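Putative c-1-tetrahydrofolate synthase, cytoplasmic (Leishmania major, PDB 4A26) probably oxidises methylenetetrahydrofolate with a nicotinamide cofactor and hydrolyses the resulting methenyl form, as a bifunctional dehydrogenase/cyclohydrolase of one-carbon metabolism. Local coordinates at residues V132-L135 with G139-P142; K52-L57 with I100-L105. One frame throughout, in Å; residues are numbered along the deposited sequence.

Contact 1: V132-L135 with G139-P142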
ATOM      1  N   VAL A 132      -3.509   5.892   2.819  1.00 37.06           N
ATOM      2  CA  VAL A 132      -3.090   4.866   1.865  1.00 36.37           C
ATOM      3  C   VAL A 132      -1.988   3.997   2.470  1.00 37.66           C
ATOM      4  O   VAL A 132      -1.961   2.785   2.269  1.00 36.54           O
ATOM      5  CB  VAL A 132      -2.584   5.482   0.536  1.00 37.18           C
ATOM      6  CG1 VAL A 132      -2.218   4.386  -0.457  1.00 35.92           C
ATOM      7  CG2 VAL A 132      -3.638   6.412  -0.067  1.00 36.63           C
ATOM      8  N   GLY A 133      -1.082   4.626   3.217  1.00 40.37           N
ATOM      9  CA  GLY A 133      -0.029   3.906   3.919  1.00 42.08           C
ATOM     10  C   GLY A 133      -0.600   2.904   4.897  1.00 41.49           C
ATOM     11  O   GLY A 133      -0.340   1.710   4.794  1.00 41.15           O
ATOM     12  N   LEU A 134      -1.404   3.401   5.832  1.00 41.81           N
ATOM     13  CA  LEU A 134      -2.052   2.558   6.842  1.00 41.55           C
ATOM     14  C   LEU A 134      -2.884   1.424   6.224  1.00 39.48           C
ATOM     15  O   LEU A 134      -2.974   0.334   6.787  1.00 39.41           O
ATOM     16  CB  LEU A 134      -2.925   3.419   7.759  1.00 41.81           C
ATOM     17  CG  LEU A 134      -2.162   4.377   8.676  1.00 44.27           C
ATOM     18  CD1 LEU A 134      -3.095   5.416   9.275  1.00 44.44           C
ATOM     19  CD2 LEU A 134      -1.437   3.609   9.767  1.00 46.01           C
ATOM     20  N   LEU A 135      -3.480   1.685   5.065  1.00 38.22           N
ATOM     21  CA  LEU A 135      -4.234   0.667   4.335  1.00 36.51           C
ATOM     22  C   LEU A 135      -3.324  -0.476   3.878  1.00 36.90           C
ATOM     23  O   LEU A 135      -3.726  -1.634   3.907  1.00 36.09           O
ATOM     24  CB  LEU A 135      -4.961   1.305   3.139  1.00 35.16           C
ATOM     25  CG  LEU A 135      -5.894   0.469   2.248  1.00 33.34           C
ATOM     26  CD1 LEU A 135      -5.120  -0.271   1.170  1.00 32.93           C
ATOM     27  CD2 LEU A 135      -6.750  -0.500   3.061  1.00 32.63           C
ATOM     28  N   GLY A 139      -0.459  -4.929   9.774  1.00 50.21           N
ATOM     29  CA  GLY A 139      -0.408  -4.778  11.233  1.00 52.85           C
ATOM     30  C   GLY A 139      -1.021  -3.486  11.751  1.00 52.91           C
ATOM     31  O   GLY A 139      -0.913  -3.176  12.937  1.00 55.20           O
ATOM     32  N   ARG A 140      -1.657  -2.723  10.866  1.00 50.63           N
ATOM     33  CA  ARG A 140      -2.354  -1.501  11.261  1.00 50.54           C
ATOM     34  C   ARG A 140      -3.623  -1.338  10.445  1.00 47.48           C
ATOM     35  O   ARG A 140      -3.711  -1.830   9.319  1.00 45.72           O
ATOM     36  CB  ARG A 140      -1.458  -0.272  11.075  1.00 51.80           C
ATOM     37  CG  ARG A 140      -0.313  -0.185  12.074  1.00 55.69           C
ATOM     38  CD  ARG A 140       0.430   1.145  11.982  1.00 57.76           C
ATOM     39  NE  ARG A 140      -0.339   2.258  12.540  1.00 58.50           N
ATOM     40  CZ  ARG A 140       0.166   3.453  12.859  1.00 61.24           C
ATOM     41  NH1 ARG A 140       1.462   3.718  12.687  1.00 63.61           N
ATOM     42  NH2 ARG A 140      -0.629   4.393  13.361  1.00 61.09           N
ATOM     43  N   GLU A 141      -4.601  -0.652  11.028  1.00 47.16           N
ATOM     44  CA  GLU A 141      -5.869  -0.380  10.366  1.00 44.82           C
ATOM     45  C   GLU A 141      -6.045   1.121  10.171  1.00 44.11           C
ATOM     46  O   GLU A 141      -5.863   1.894  11.111  1.00 45.75           O
ATOM     47  CB  GLU A 141      -7.041  -0.950  11.176  1.00 45.13           C
ATOM     48  CG  GLU A 141      -7.457  -2.350  10.738  1.00 45.20           C
ATOM     49  CD  GLU A 141      -6.347  -3.375  10.910  1.00 47.94           C
ATOM     50  OE1 GLU A 141      -5.747  -3.436  12.009  1.00 51.26           O
ATOM     51  OE2 GLU A 141      -6.077  -4.124   9.948  1.00 47.09           O
ATOM     52  N   PRO A 142      -6.395   1.540   8.943  1.00 41.68           N
ATOM     53  CA  PRO A 142      -6.626   2.957   8.695  1.00 41.33           C
ATOM     54  C   PRO A 142      -7.990   3.397   9.218  1.00 40.52           C
ATOM     55  O   PRO A 142      -8.903   2.573   9.295  1.00 39.67           O
ATOM     56  CB  PRO A 142      -6.592   3.048   7.172  1.00 39.73           C
ATOM     57  CG  PRO A 142      -7.080   1.725   6.718  1.00 38.48           C
ATOM     58  CD  PRO A 142      -6.610   0.728   7.732  1.00 39.66           C
TER
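L134 and R140 both set out with CG anti to their own carbonyl carbon (chi1 -68° and -71°), and the arginine chain then bends at chi3 (73°), which brings its flat end over the leucine tip. There CD2 of L134 lies 3.2 Å above the guanidinium plane of R140, offset toward the rim. The nearest atom is NE of R140, 3.3 Å from that methyl, while CD of R140 is 3.8 Å from it. Leucine suits the place because a methyl covers the flat face without taking up an N-H, and NH2 of R140 forms a salt bridge with E116 of the second subunit.

Nearer the root of the L134 side chain, the ring of P142 packs against the last part of the helix. Its CB is 3.7 Å from CB of L134, and its CG is 3.9 Å from CA of L135. A proline fits well here, offering a rigid apolar face and no N-H that would need a partner. L135 turns most of its side chain the other way, onto A183 and L184 of helix 178-187. No hydrogen bond crosses between the segments, so the contact rests on van der Waals packing, apolar at P142 and methyl-on-guanidinium at R140.

The arrangement is that of a chain reversal, in which a short helix, 129-136, is followed by a loop that doubles back along its C-terminal turn. L134 also packs on P129 of the second subunit, placing this reversal at the interface of the homodimer.

Contact 2: K52-L57 with I100-L105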
ATOM      1  N   LYS A  52     -22.038  18.963  -9.076  1.00 46.95           N
ATOM      2  CA  LYS A  52     -23.187  19.376  -8.258  1.00 46.46           C
ATOM      3  C   LYS A  52     -24.173  18.229  -8.036  1.00 46.10           C
ATOM      4  O   LYS A  52     -24.688  18.052  -6.931  1.00 44.86           O
ATOM      5  CB  LYS A  52     -23.917  20.578  -8.877  1.00 48.05           C
ATOM      6  CG  LYS A  52     -23.500  21.926  -8.301  1.00 47.95           C
ATOM      7  CD  LYS A  52     -24.545  23.011  -8.564  1.00 50.07           C
ATOM      8  CE  LYS A  52     -24.466  23.546  -9.990  1.00 52.51           C
ATOM      9  NZ  LYS A  52     -25.727  24.227 -10.412  1.00 54.47           N
ATOM     10  N   LYS A  53     -24.430  17.464  -9.094  1.00 47.18           N
ATOM     11  CA  LYS A  53     -25.316  16.305  -9.028  1.00 47.16           C
ATOM     12  C   LYS A  53     -24.761  15.232  -8.089  1.00 45.27           C
ATOM     13  O   LYS A  53     -25.496  14.707  -7.248  1.00 44.59           O
ATOM     14  CB  LYS A  53     -25.531  15.721 -10.428  1.00 49.06           C
ATOM     15  CG  LYS A  53     -26.531  14.576 -10.490  1.00 49.58           C
ATOM     16  N   TYR A  54     -23.472  14.911  -8.228  1.00 44.54           N
ATOM     17  CA  TYR A  54     -22.843  13.893  -7.376  1.00 42.94           C
ATOM     18  C   TYR A  54     -22.967  14.283  -5.913  1.00 41.09           C
ATOM     19  O   TYR A  54     -23.259  13.441  -5.065  1.00 40.06           O
ATOM     20  CB  TYR A  54     -21.352  13.701  -7.699  1.00 42.94           C
ATOM     21  CG  TYR A  54     -21.019  13.293  -9.124  1.00 45.61           C
ATOM     22  CD1 TYR A  54     -21.743  12.298  -9.784  1.00 47.32           C
ATOM     23  CD2 TYR A  54     -19.948  13.882  -9.801  1.00 47.38           C
ATOM     24  CE1 TYR A  54     -21.426  11.922 -11.090  1.00 49.29           C
ATOM     25  CE2 TYR A  54     -19.624  13.512 -11.105  1.00 49.43           C
ATOM     26  CZ  TYR A  54     -20.364  12.531 -11.742  1.00 50.54           C
ATOM     27  OH  TYR A  54     -20.043  12.162 -13.031  1.00 53.56           O
ATOM     28  N   VAL A  55     -22.733  15.564  -5.633  1.00 40.74           N
ATOM     29  CA  VAL A  55     -22.735  16.083  -4.265  1.00 39.37           C
ATOM     30  C   VAL A  55     -24.132  16.070  -3.656  1.00 39.31           C
ATOM     31  O   VAL A  55     -24.270  15.853  -2.454  1.00 38.58           O
ATOM     32  CB  VAL A  55     -22.124  17.511  -4.190  1.00 39.47           C
ATOM     33  CG1 VAL A  55     -22.470  18.188  -2.878  1.00 38.57           C
ATOM     34  CG2 VAL A  55     -20.620  17.448  -4.360  1.00 38.94           C
ATOM     35  N   GLN A  56     -25.160  16.301  -4.473  1.00 40.51           N
ATOM     36  CA  GLN A  56     -26.549  16.203  -4.016  0.50 41.01           C
ATOM     37  C   GLN A  56     -26.830  14.787  -3.523  1.00 40.32           C
ATOM     38  O   GLN A  56     -27.289  14.593  -2.397  1.00 39.83           O
ATOM     39  CB  GLN A  56     -27.537  16.563  -5.137  0.50 42.96           C
ATOM     40  CG  GLN A  56     -27.641  18.051  -5.451  0.50 43.95           C
ATOM     41  CD  GLN A  56     -28.395  18.327  -6.749  0.50 46.42           C
ATOM     42  OE1 GLN A  56     -29.372  17.646  -7.074  0.50 47.48           O
ATOM     43  NE2 GLN A  56     -27.942  19.331  -7.496  0.50 47.07           N
ATOM     44  N   LEU A  57     -26.545  13.805  -4.380  1.00 40.44           N
ATOM     45  CA  LEU A  57     -26.775  12.387  -4.071  1.00 39.89           C
ATOM     46  C   LEU A  57     -26.126  11.938  -2.765  1.00 38.12           C
ATOM     47  O   LEU A  57     -26.733  11.196  -1.999  1.00 37.74           O
ATOM     48  CB  LEU A  57     -26.267  11.489  -5.205  1.00 40.43           C
ATOM     49  CG  LEU A  57     -27.104  11.384  -6.480  1.00 42.63           C
ATOM     50  CD1 LEU A  57     -26.395  10.474  -7.475  1.00 43.46           C
ATOM     51  CD2 LEU A  57     -28.511  10.872  -6.190  1.00 43.20           C
ATOM     52  N   ILE A 100     -14.847  15.789   2.153  1.00 33.55           N
ATOM     53  CA  ILE A 100     -14.498  15.467   0.768  1.00 34.24           C
ATOM     54  C   ILE A 100     -14.448  16.735  -0.083  1.00 35.02           C
ATOM     55  O   ILE A 100     -15.242  17.653   0.107  1.00 34.72           O
ATOM     56  CB  ILE A 100     -15.468  14.443   0.126  1.00 33.91           C
ATOM     57  CG1 ILE A 100     -16.928  14.900   0.233  1.00 33.90           C
ATOM     58  CG2 ILE A 100     -15.306  13.094   0.783  1.00 33.52           C
ATOM     59  CD1 ILE A 100     -17.856  14.226  -0.764  1.00 33.96           C
ATOM     60  N   VAL A 101     -13.486  16.779  -0.998  1.00 36.13           N
ATOM     61  CA  VAL A 101     -13.399  17.834  -1.991  1.00 37.19           C
ATOM     62  C   VAL A 101     -13.823  17.225  -3.307  1.00 37.90           C
ATOM     63  O   VAL A 101     -13.200  16.270  -3.775  1.00 38.49           O
ATOM     64  CB  VAL A 101     -11.969  18.372  -2.121  1.00 38.17           C
ATOM     65  CG1 VAL A 101     -11.852  19.264  -3.341  1.00 39.49           C
ATOM     66  CG2 VAL A 101     -11.573  19.127  -0.861  1.00 38.06           C
ATOM     67  N   GLN A 102     -14.887  17.765  -3.896  1.00 38.23           N
ATOM     68  CA  GLN A 102     -15.457  17.199  -5.116  1.00 38.97           C
ATOM     69  C   GLN A 102     -14.539  17.451  -6.305  1.00 40.40           C
ATOM     70  O   GLN A 102     -14.166  18.594  -6.579  1.00 41.28           O
ATOM     71  CB  GLN A 102     -16.841  17.788  -5.387  1.00 39.12           C
ATOM     72  CG  GLN A 102     -17.612  17.086  -6.503  1.00 40.27           C
ATOM     73  CD  GLN A 102     -17.883  15.617  -6.208  1.00 39.63           C
ATOM     74  OE1 GLN A 102     -18.185  15.241  -5.069  1.00 37.66           O
ATOM     75  NE2 GLN A 102     -17.781  14.781  -7.240  1.00 40.30           N
ATOM     76  N   LEU A 103     -14.184  16.374  -7.002  1.00 40.85           N
ATOM     77  CA  LEU A 103     -13.237  16.435  -8.113  1.00 42.40           C
ATOM     78  C   LEU A 103     -13.961  16.259  -9.452  1.00 43.52           C
ATOM     79  O   LEU A 103     -15.049  15.683  -9.496  1.00 43.08           O
ATOM     80  CB  LEU A 103     -12.177  15.342  -7.945  1.00 42.62           C
ATOM     81  CG  LEU A 103     -11.308  15.420  -6.683  1.00 41.90           C
ATOM     82  CD1 LEU A 103     -10.497  14.146  -6.506  1.00 42.26           C
ATOM     83  CD2 LEU A 103     -10.395  16.642  -6.722  1.00 43.00           C
ATOM     84  N   PRO A 104     -13.368  16.761 -10.551  1.00 45.06           N
ATOM     85  CA  PRO A 104     -12.127  17.536 -10.628  1.00 45.73           C
ATOM     86  C   PRO A 104     -12.323  19.031 -10.391  1.00 45.42           C
ATOM     87  O   PRO A 104     -13.311  19.610 -10.843  1.00 45.55           O
ATOM     88  CB  PRO A 104     -11.659  17.296 -12.064  1.00 48.15           C
ATOM     89  CG  PRO A 104     -12.909  17.099 -12.828  1.00 48.81           C
ATOM     90  CD  PRO A 104     -13.871  16.409 -11.891  1.00 46.71           C
ATOM     91  N   LEU A 105     -11.366  19.639  -9.695  1.00 45.06           N
ATOM     92  CA  LEU A 105     -11.320  21.088  -9.510  1.00 45.17           C
ATOM     93  C   LEU A 105     -10.938  21.770 -10.821  1.00 47.54           C
ATOM     94  O   LEU A 105     -10.443  21.112 -11.738  1.00 49.07           O
ATOM     95  CB  LEU A 105     -10.279  21.452  -8.449  1.00 44.50           C
ATOM     96  CG  LEU A 105     -10.481  20.912  -7.033  1.00 42.38           C
ATOM     97  CD1 LEU A 105      -9.183  20.984  -6.252  1.00 42.50           C
ATOM     98  CD2 LEU A 105     -11.576  21.672  -6.308  1.00 41.15           C
TER
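Q102, which follows V101 of strand 98-101, reaches toward helix 49-64 and presents the two halves of its amide to neighbouring residues there, the nitrogen to Y54 and the oxygen to V55. The tyrosine and glutamine side chains cross at about a right angle, with ring and amide planes inclined by 40°. NE2 of Q102 comes obliquely to the ring, 3.5 Å from CD2 of Y54, and the broad, flat tyrosine gives this nitrogen an extended surface to lie against. V55 meets the same glutamine differently: the two side chains run past each other in opposite directions, bringing CG2 of V55 to 3.4 Å from OE1 of Q102 and 3.7 Å from its CG. The branched valine thus offers a methyl small enough to pack along both the aliphatic stem and the amide.

The amide reaches this position because CG of Q102 is anti to the backbone N (chi1 -170°) and the chain then bends at chi2 (61°). Glutamine suits the site by combining an apolar stem for the valine with an amide whose oxygen takes a weak hydrogen bond from NZ of K58, one helical turn beyond Y54. No hydrogen bond joins the two segments. The Tyr-x-x-x-Lys spacing of Y54 and K58 is consistent with the motif of this family's catalytic domain.

V55 also packs on S42, so helix 49-64 lies against the parallel sheet at strand 39-45. Strand 98-101 runs beside that central strand, with backbone bonds from I100 to A41 and I43 and from Q102 to I43, and the following loop packs on helix 111-116.

Along the chain the contacts come in series, contact 2 being complete before contact 1 begins. Their centres are 26 Å apart and their nearest atoms about 12 Å, so they do not touch, and they share no helix or strand. Contact 2 joins helix 49-64 to strand 98-101 and the residues after it, at an outermost strand of the three-stranded parallel sheet of the catalytic domain. Contact 1 follows helix 111-116, in the NAD(P)-binding part of the sequence, and folds helix 129-136 against the loop leading to helix 147-159. One is thus a largely buried helix-to-sheet contact of the catalytic domain, the other a short local turn that meets the second subunit of the dimer.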